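Local coordinates for endolysin (Escherichia coli O157 typing phage 15, PDB 7M5I), which probably acts as a lysozyme, cleaving the beta-1,4 glycosidic bonds of host peptidoglycan so that the phage can lyse the bacterium and release its progeny, at residues 73-78 with 86-91; 95-100 with 144-149; 101-104 with 108-111; 150-153 with 157-160. All coordinates share one frame; numbering follows the deposited sequence.

All four contacts belong to the helical body of the lysozyme. Interactions 1 and 3 are buried and largely apolar: interaction 1 packs helix 57-78 on helix 85-98, and interaction 3 fits two short consecutive helices, 100-104 and 107-113, together against that pair, merging the two contacts. Interaction 2 is partly buried and polar, an arginine-rich junction between the end of helix 85-98 and helix 140-155, near the predicted active-site Glu21. Interaction 4 uses the same helix 140-155 but lies at the surface, where the C-terminal tail folds back and is tied to helix 85-98 of interaction 1.

Interaction 1: 73-78 with 86-91; sequences AAVNKA and NEFDAL
Val75 points its CG1 methyl into the angle between Phe88 and Leu91, and this is the tight part of the contact. The methyl lies 3.6 Å from Phe88 CE1 and 3.8 Å from Leu91 CB, so one branch of the valine touches two residues a helical turn apart. Its position follows from chi1 of 173°, which sets CG1 anti to the backbone N, while CG2 is turned toward the backbone carbonyl of Leu91. Phe88 reaches across from its own helix with CG also anti to the backbone N and brings CE1 and CZ up to the neighbouring Asn76. The side chains of Asn76 and Phe88 cross at nearly a right angle, yet the amide and ring planes are only 27° apart. Asn76 OD1 comes within 3.5 Å of Phe88 CE1, a van der Waals approach, and the amide's ND2 donates to Met7 O.

Beyond these four buried residues the helices diverge. Their local axes come no closer than 10.3 Å and make an angle of 122° between N-to-C directions, and no hydrogen bond joins the two segments. On the far side of the first helix Lys77 is exposed to solvent, and at the start of 86-91 Asn86 is partly exposed.

Helices 100-104 and 107-113 close over this pair, with Met103 against Ala74 and Ala78 and with Phe108 against Leu91, while Ile152 and Tyr153 of helix 140-155 pack on Ala90.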
# COMPACT_ATOMS: atom_id res chain seq x y z
N ALA A 73 1.34 7.39 -8.83
CA ALA A 73 0.98 8.68 -9.46
C ALA A 73 0.37 9.59 -8.39
O ALA A 73 0.74 10.78 -8.31
CB ALA A 73 0.05 8.49 -10.65
N ALA A 74 -0.56 9.07 -7.61
CA ALA A 74 -1.30 9.87 -6.61
C ALA A 74 -0.33 10.37 -5.53
O ALA A 74 -0.51 11.52 -5.03
CB ALA A 74 -2.43 9.06 -6.00
N VAL A 75 0.59 9.54 -5.08
CA VAL A 75 1.53 10.00 -4.02
C VAL A 75 2.43 11.12 -4.60
O VAL A 75 2.65 12.13 -3.91
CB VAL A 75 2.30 8.83 -3.39
CG1 VAL A 75 3.36 9.31 -2.42
CG2 VAL A 75 1.33 7.91 -2.67
N ASN A 76 2.93 10.94 -5.83
CA ASN A 76 3.71 11.98 -6.54
C ASN A 76 2.94 13.30 -6.49
O ASN A 76 3.54 14.34 -6.18
CB ASN A 76 4.06 11.54 -7.97
CG ASN A 76 5.35 10.73 -8.03
OD1 ASN A 76 6.33 11.12 -7.40
ND2 ASN A 76 5.38 9.64 -8.77
N LYS A 77 1.65 13.29 -6.81
CA LYS A 77 0.84 14.53 -6.90
C LYS A 77 0.56 15.11 -5.51
O LYS A 77 0.54 16.33 -5.39
CB LYS A 77 -0.44 14.24 -7.68
CG LYS A 77 -0.23 14.05 -9.18
CD LYS A 77 -1.12 12.96 -9.79
CE LYS A 77 -0.99 12.79 -11.29
NZ LYS A 77 -1.56 13.97 -11.99
N ALA A 78 0.45 14.29 -4.47
CA ALA A 78 0.13 14.74 -3.09
C ALA A 78 1.37 15.32 -2.37
O ALA A 78 1.21 16.17 -1.52
CB ALA A 78 -0.45 13.65 -2.30
N ASN A 86 12.80 6.04 0.64
CA ASN A 86 12.14 5.18 1.66
C ASN A 86 10.87 5.90 2.12
O ASN A 86 9.87 5.23 2.38
CB ASN A 86 13.08 4.82 2.81
CG ASN A 86 13.72 6.01 3.46
OD1 ASN A 86 14.63 6.58 2.84
ND2 ASN A 86 13.31 6.37 4.67
N GLU A 87 10.85 7.22 2.25
CA GLU A 87 9.61 7.94 2.58
C GLU A 87 8.57 7.70 1.48
O GLU A 87 7.39 7.35 1.81
CB GLU A 87 9.86 9.43 2.73
CG GLU A 87 10.58 9.80 4.01
CD GLU A 87 11.18 11.21 3.99
OE1 GLU A 87 11.04 11.91 2.93
OE2 GLU A 87 11.71 11.63 5.03
N PHE A 88 8.98 7.81 0.22
CA PHE A 88 8.08 7.58 -0.94
C PHE A 88 7.57 6.13 -0.89
O PHE A 88 6.32 5.91 -1.01
CB PHE A 88 8.78 7.85 -2.26
CG PHE A 88 7.83 7.80 -3.42
CD1 PHE A 88 6.91 8.83 -3.64
CD2 PHE A 88 7.83 6.73 -4.29
CE1 PHE A 88 6.06 8.81 -4.75
CE2 PHE A 88 6.99 6.71 -5.40
CZ PHE A 88 6.09 7.74 -5.60
N ASP A 89 8.46 5.16 -0.72
CA ASP A 89 8.06 3.74 -0.68
C ASP A 89 6.98 3.51 0.39
O ASP A 89 5.95 2.80 0.11
CB ASP A 89 9.23 2.80 -0.47
CG ASP A 89 10.22 2.70 -1.61
OD1 ASP A 89 9.87 3.05 -2.77
OD2 ASP A 89 11.37 2.22 -1.31
N ALA A 90 7.20 4.03 1.59
CA ALA A 90 6.27 3.87 2.71
C ALA A 90 4.93 4.52 2.39
O ALA A 90 3.85 3.91 2.65
CB ALA A 90 6.84 4.40 3.98
N LEU A 91 4.93 5.75 1.87
CA LEU A 91 3.67 6.46 1.55
C LEU A 91 2.92 5.70 0.45
O LEU A 91 1.71 5.57 0.58
CB LEU A 91 4.00 7.88 1.09
CG LEU A 91 4.58 8.77 2.19
CD1 LEU A 91 5.10 10.06 1.56
CD2 LEU A 91 3.59 9.09 3.29

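Interaction 2: 95-100 with 144-149; sequences TYNIGI and NRRRME
Asn97 OD1 is gripped by both terminal nitrogens of Arg146, with NH1 and NH2 each 2.9 Å from it. The guanidinium comes end-on and the oxygen lies within 1° of its plane, but the two N-H groups meet the carbonyl differently: NH2 approaches in the carbonyl plane, whereas NH1 stands above it. Arg146 gets there by bending at chi2 and chi3, a fold that also turns its NE and NH1 toward Glu149 OE1. NE forms a salt bridge of 2.8 Å with that oxygen, while NH2 has a further acceptor in Trp127 O. The Ile98 CG2 methyl packs against Arg146 NH2 at 3.8 Å.

Arg145 takes the opposite shape, extended from CG to NE, and runs antiparallel to the Asn97 side chain. Amide and guanidinium are stacked, their planes 21° apart, and Asn97 CB sits over the centre of one guanidinium face, 3.6 Å from Arg145 CZ. In the phage lysozyme fold of glycosyl hydrolase family 24, helix 140-155 here meets the end of helix 85-98 close to the predicted active site: Arg145 NH1 makes a long, weak ion pair with Glu21, a predicted proton donor/acceptor.

Glu149 joins the two arginines into one salt-bridge network. Arg145 NE reaches Glu149 OE2 at 2.8 Å in an almost straight bond (N-H...O 176°), though from above the carboxylate plane, and Ser93 OG also bonds to OE2. With a positive group at each oxygen, Glu149 is probably kept ionised. One water accepts weakly from both Asn97 ND2 and Arg145 NH1.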
# COMPACT_ATOMS: atom_id res chain seq x y z
N THR A 95 -0.76 4.06 1.01
CA THR A 95 -1.83 4.56 0.12
C THR A 95 -2.45 3.38 -0.65
O THR A 95 -3.66 3.39 -0.87
CB THR A 95 -1.29 5.63 -0.85
OG1 THR A 95 -0.70 6.65 -0.07
CG2 THR A 95 -2.37 6.21 -1.72
N TYR A 96 -1.63 2.41 -1.04
CA TYR A 96 -2.09 1.21 -1.77
C TYR A 96 -3.12 0.44 -0.93
O TYR A 96 -4.03 -0.23 -1.49
CB TYR A 96 -0.90 0.33 -2.11
CG TYR A 96 -1.29 -0.79 -3.03
CD1 TYR A 96 -1.87 -0.48 -4.25
CD2 TYR A 96 -1.12 -2.12 -2.71
CE1 TYR A 96 -2.26 -1.47 -5.14
CE2 TYR A 96 -1.50 -3.13 -3.59
CZ TYR A 96 -2.06 -2.80 -4.81
OH TYR A 96 -2.56 -3.72 -5.70
N ASN A 97 -3.03 0.55 0.39
CA ASN A 97 -3.95 -0.14 1.33
C ASN A 97 -5.13 0.76 1.66
O ASN A 97 -6.29 0.29 1.63
CB ASN A 97 -3.13 -0.60 2.54
CG ASN A 97 -3.96 -1.24 3.62
OD1 ASN A 97 -4.01 -0.75 4.73
ND2 ASN A 97 -4.71 -2.28 3.26
N ILE A 98 -4.93 2.03 1.98
CA ILE A 98 -6.05 2.87 2.48
C ILE A 98 -6.81 3.55 1.31
O ILE A 98 -7.96 3.96 1.54
CB ILE A 98 -5.62 3.88 3.54
CG1 ILE A 98 -4.77 5.02 2.95
CG2 ILE A 98 -4.95 3.18 4.70
CD1 ILE A 98 -4.46 6.10 3.90
N GLY A 99 -6.20 3.62 0.15
CA GLY A 99 -6.74 4.25 -1.06
C GLY A 99 -6.31 5.71 -1.20
O GLY A 99 -5.91 6.36 -0.20
N ILE A 100 -6.57 6.23 -2.38
CA ILE A 100 -6.08 7.56 -2.84
C ILE A 100 -6.77 8.65 -2.03
O ILE A 100 -6.06 9.51 -1.49
CB ILE A 100 -6.25 7.69 -4.36
CG1 ILE A 100 -5.31 6.73 -5.09
CG2 ILE A 100 -6.01 9.14 -4.77
CD1 ILE A 100 -5.46 6.73 -6.59
N ASN A 144 0.17 -4.10 12.55
CA ASN A 144 1.51 -4.63 12.20
C ASN A 144 2.03 -3.99 10.92
O ASN A 144 3.22 -3.59 10.84
CB ASN A 144 1.49 -6.14 12.17
CG ASN A 144 2.87 -6.74 12.29
OD1 ASN A 144 3.72 -6.21 13.02
ND2 ASN A 144 3.01 -7.89 11.65
N ARG A 145 1.18 -3.93 9.89
CA ARG A 145 1.56 -3.33 8.61
C ARG A 145 1.90 -1.87 8.84
O ARG A 145 2.95 -1.44 8.30
CB ARG A 145 0.45 -3.50 7.58
CG ARG A 145 0.79 -2.85 6.25
CD ARG A 145 -0.24 -3.16 5.18
NE ARG A 145 0.10 -2.52 3.93
CZ ARG A 145 -0.36 -2.92 2.76
NH1 ARG A 145 -1.19 -3.95 2.68
NH2 ARG A 145 0.02 -2.28 1.66
N ARG A 146 1.10 -1.14 9.62
CA ARG A 146 1.37 0.30 9.85
C ARG A 146 2.73 0.48 10.56
O ARG A 146 3.49 1.42 10.15
CB ARG A 146 0.26 0.95 10.65
CG ARG A 146 -1.07 1.06 9.92
CD ARG A 146 -1.17 2.01 8.77
NE ARG A 146 -0.91 1.40 7.50
CZ ARG A 146 -1.81 0.83 6.69
NH1 ARG A 146 -1.40 0.24 5.59
NH2 ARG A 146 -3.09 0.75 7.03
N ARG A 147 3.02 -0.33 11.56
CA ARG A 147 4.32 -0.15 12.26
C ARG A 147 5.48 -0.46 11.28
O ARG A 147 6.51 0.29 11.31
CB ARG A 147 4.39 -0.85 13.60
CG ARG A 147 4.43 -2.33 13.50
CD ARG A 147 5.82 -2.87 13.73
NE ARG A 147 5.73 -4.30 13.54
CZ ARG A 147 6.78 -5.12 13.51
NH1 ARG A 147 7.97 -4.62 13.77
NH2 ARG A 147 6.62 -6.41 13.31
N MET A 148 5.36 -1.47 10.42
CA MET A 148 6.44 -1.77 9.44
C MET A 148 6.55 -0.65 8.38
O MET A 148 7.68 -0.33 7.98
CB MET A 148 6.19 -3.15 8.83
CG MET A 148 6.41 -4.25 9.82
SD MET A 148 6.32 -5.85 8.98
CE MET A 148 6.98 -6.98 10.20
N GLU A 149 5.45 -0.04 7.98
CA GLU A 149 5.50 1.09 7.00
C GLU A 149 6.15 2.30 7.70
O GLU A 149 6.98 2.97 7.03
CB GLU A 149 4.12 1.41 6.43
CG GLU A 149 3.62 0.36 5.43
CD GLU A 149 2.12 0.38 5.13
OE1 GLU A 149 1.36 1.02 5.91
OE2 GLU A 149 1.75 -0.21 4.07
O HOH W 1 -3.39 -3.47 0.46

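Interaction 3: 101-104 with 108-111; sequences TAMQ and FIKR. With PO4 (phosphate ion), chain D.
The Phe108 ring receives Met103 CG obliquely, with CG 4.0 Å from Phe108 CZ, and the two side chains cross at about a right angle. Trp127 meets the same ring with its plane roughly perpendicular. The other flat group, the guanidinium of Arg111, meets a phosphate ion edge-on; phosphate O3 lies 2.8 Å from Arg111 NH2 in a weak hydrogen bond, and its still shorter approach to NE is doubtful. The ion probably came from the crystallisation liquor.

Ile109 fills the rest of the contact. Its CG2 rests 3.4 Å from Met103 O and 3.8 Å from Gln104 O, on the last backbone carbonyls of the first helix. Its other branch, with CG1 anti to the backbone N (chi1 -158°), carries CD1 to within 4.1 Å of Met103 SD. Chi1 brings Met103 CG to the ring, and the bend at chi2 turns the sulfur to the isoleucine. At the turn between the helices, Ser106 OG is hydrogen-bonded to both Met103 O and Ile109 N.

Helix 85-98 and helix 117-124 both pack on Phe108, while Ile109 lies against Ala78 of helix 57-78.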
# COMPACT_ATOMS: atom_id res chain seq x y z
N THR A 101 -8.11 8.68 -1.99
CA THR A 101 -8.85 9.75 -1.28
C THR A 101 -8.43 9.83 0.19
O THR A 101 -8.24 10.98 0.68
CB THR A 101 -10.37 9.62 -1.41
OG1 THR A 101 -10.63 9.87 -2.78
CG2 THR A 101 -11.09 10.62 -0.55
N ALA A 102 -8.24 8.69 0.86
CA ALA A 102 -7.92 8.68 2.30
C ALA A 102 -6.54 9.32 2.48
O ALA A 102 -6.36 10.09 3.43
CB ALA A 102 -7.92 7.25 2.79
N MET A 103 -5.59 8.94 1.63
CA MET A 103 -4.21 9.51 1.69
C MET A 103 -4.29 11.01 1.44
O MET A 103 -3.66 11.79 2.18
CB MET A 103 -3.30 8.83 0.67
CG MET A 103 -1.91 9.46 0.56
SD MET A 103 -1.83 10.92 -0.51
CE MET A 103 -2.10 10.19 -2.11
N GLN A 104 -5.03 11.43 0.42
CA GLN A 104 -5.05 12.87 -0.01
C GLN A 104 -5.50 13.78 1.13
O GLN A 104 -4.99 14.89 1.26
CB GLN A 104 -5.91 13.07 -1.24
CG GLN A 104 -5.26 12.52 -2.49
CD GLN A 104 -6.22 12.52 -3.64
OE1 GLN A 104 -7.44 12.63 -3.45
NE2 GLN A 104 -5.66 12.38 -4.84
N PHE A 108 -1.34 12.47 7.95
CA PHE A 108 0.06 12.06 7.71
C PHE A 108 0.62 12.86 6.52
O PHE A 108 1.78 13.31 6.61
CB PHE A 108 0.25 10.54 7.66
CG PHE A 108 -0.29 9.82 6.46
CD1 PHE A 108 0.42 9.78 5.27
CD2 PHE A 108 -1.45 9.03 6.58
CE1 PHE A 108 -0.04 9.02 4.19
CE2 PHE A 108 -1.92 8.32 5.50
CZ PHE A 108 -1.21 8.28 4.30
N ILE A 109 -0.13 13.06 5.46
CA ILE A 109 0.44 13.70 4.23
C ILE A 109 0.64 15.20 4.51
O ILE A 109 1.65 15.76 4.00
CB ILE A 109 -0.44 13.46 3.01
CG1 ILE A 109 0.39 13.64 1.73
CG2 ILE A 109 -1.65 14.37 3.01
CD1 ILE A 109 1.36 12.48 1.46
N LYS A 110 -0.25 15.81 5.31
CA LYS A 110 -0.11 17.22 5.76
C LYS A 110 1.19 17.37 6.56
O LYS A 110 1.96 18.31 6.31
CB LYS A 110 -1.38 17.60 6.52
CG LYS A 110 -2.56 17.93 5.62
CD LYS A 110 -3.66 18.74 6.36
CE LYS A 110 -5.08 18.64 5.80
NZ LYS A 110 -5.71 17.30 5.95
N ARG A 111 1.45 16.45 7.48
CA ARG A 111 2.66 16.49 8.33
C ARG A 111 3.89 16.25 7.47
O ARG A 111 4.92 16.96 7.67
CB ARG A 111 2.55 15.50 9.50
CG ARG A 111 1.47 15.89 10.49
CD ARG A 111 1.41 14.90 11.63
NE ARG A 111 0.49 15.31 12.66
CZ ARG A 111 0.23 14.63 13.77
NH1 ARG A 111 0.85 13.51 14.04
NH2 ARG A 111 -0.65 15.11 14.62
P PO4 D . -1.77 18.36 12.78
O1 PO4 D . -1.55 19.68 13.52
O2 PO4 D . -3.07 17.71 13.27
O3 PO4 D . -0.58 17.47 13.05
O4 PO4 D . -1.86 18.62 11.27

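Interaction 4: 150-153 with 157-160; sequences ADIY and VYPK
Ile152 makes the apolar part of the contact, meeting both Tyr158 and Pro159. Its CG2 methyl stands over one face of the tyrosine ring, offset toward the rim, in a CH-pi contact 4.0 Å from the centroid and 27° off the ring normal. The nearest ring atom is Tyr158 CE2, 3.6 Å from Ile152 CG2. With CG1 anti to the carbonyl carbon (chi1 -63°), the longer branch crosses the tail at about a right angle, and CD1 packs on Pro159 CD at 4.0 Å. Val157 O is in van der Waals contact with Ile152 CG1, 3.4 Å away.

Tyr158 and Pro159 belong to the C-terminal tail, which leaves helix 140-155 and doubles back along its last turns without regular secondary structure. The tail is thereby laid over the helical body, its Pro159 packing on Ala16, Phe19 and Phe20 of helix 11-21.

Among the polar interactions, a single backbone hydrogen bond crosses the contact, from Val157 N to Asp151 O at 3.3 Å. It is nearly straight at the hydrogen (171°), but the donor stands well above the carbonyl plane. The hydroxyl of Tyr158, beside Ile152 CG2, is hydrogen-bonded to Asp89 OD2 of helix 85-98.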
# COMPACT_ATOMS: atom_id res chain seq x y z
N ALA A 150 5.85 2.57 8.96
CA ALA A 150 6.54 3.67 9.72
C ALA A 150 8.06 3.41 9.80
O ALA A 150 8.86 4.38 9.68
CB ALA A 150 5.93 3.81 11.09
N ASP A 151 8.48 2.14 9.99
CA ASP A 151 9.92 1.81 10.01
C ASP A 151 10.56 2.12 8.64
O ASP A 151 11.75 2.59 8.60
CB ASP A 151 10.14 0.35 10.42
CG ASP A 151 9.86 0.04 11.88
OD1 ASP A 151 9.89 0.98 12.69
OD2 ASP A 151 9.58 -1.16 12.19
N ILE A 152 9.87 1.84 7.53
CA ILE A 152 10.43 2.18 6.19
C ILE A 152 10.56 3.71 6.15
O ILE A 152 11.63 4.20 5.78
CB ILE A 152 9.53 1.68 5.05
CG1 ILE A 152 9.43 0.14 5.05
CG2 ILE A 152 10.01 2.19 3.71
CD1 ILE A 152 8.39 -0.41 4.09
N TYR A 153 9.49 4.42 6.50
CA TYR A 153 9.37 5.89 6.30
C TYR A 153 10.50 6.57 7.10
O TYR A 153 11.21 7.48 6.56
CB TYR A 153 7.99 6.37 6.75
CG TYR A 153 7.83 7.87 6.66
CD1 TYR A 153 8.19 8.66 7.73
CD2 TYR A 153 7.36 8.48 5.51
CE1 TYR A 153 8.10 10.04 7.66
CE2 TYR A 153 7.28 9.86 5.41
CZ TYR A 153 7.66 10.65 6.49
OH TYR A 153 7.54 12.04 6.45
N VAL A 157 14.16 0.95 7.07
CA VAL A 157 14.23 -0.47 7.52
C VAL A 157 13.01 -1.17 6.93
O VAL A 157 11.88 -0.79 7.26
CB VAL A 157 14.24 -0.57 9.06
CG1 VAL A 157 13.96 -1.97 9.59
CG2 VAL A 157 15.55 -0.07 9.63
N TYR A 158 13.26 -2.12 6.05
CA TYR A 158 12.23 -2.79 5.23
C TYR A 158 12.01 -4.18 5.81
O TYR A 158 12.87 -4.70 6.50
CB TYR A 158 12.66 -2.89 3.78
CG TYR A 158 12.66 -1.58 3.05
CD1 TYR A 158 13.69 -0.65 3.23
CD2 TYR A 158 11.69 -1.29 2.12
CE1 TYR A 158 13.70 0.54 2.53
CE2 TYR A 158 11.68 -0.08 1.45
CZ TYR A 158 12.70 0.82 1.63
OH TYR A 158 12.71 1.96 0.86
N PRO A 159 10.80 -4.74 5.64
CA PRO A 159 10.43 -6.01 6.29
C PRO A 159 11.26 -7.20 5.81
O PRO A 159 11.65 -7.18 4.66
CB PRO A 159 9.00 -6.27 5.83
CG PRO A 159 8.52 -5.04 5.15
CD PRO A 159 9.71 -4.15 4.89
N LYS A 160 11.41 -8.26 6.63
CA LYS A 160 11.96 -9.59 6.18
C LYS A 160 11.29 -10.79 6.88
O LYS A 160 10.72 -10.53 7.98
CB LYS A 160 13.47 -9.59 6.46
CG LYS A 160 13.83 -8.91 7.78
CD LYS A 160 15.31 -8.94 8.14
CE LYS A 160 16.20 -8.54 6.99
NZ LYS A 160 17.45 -7.91 7.46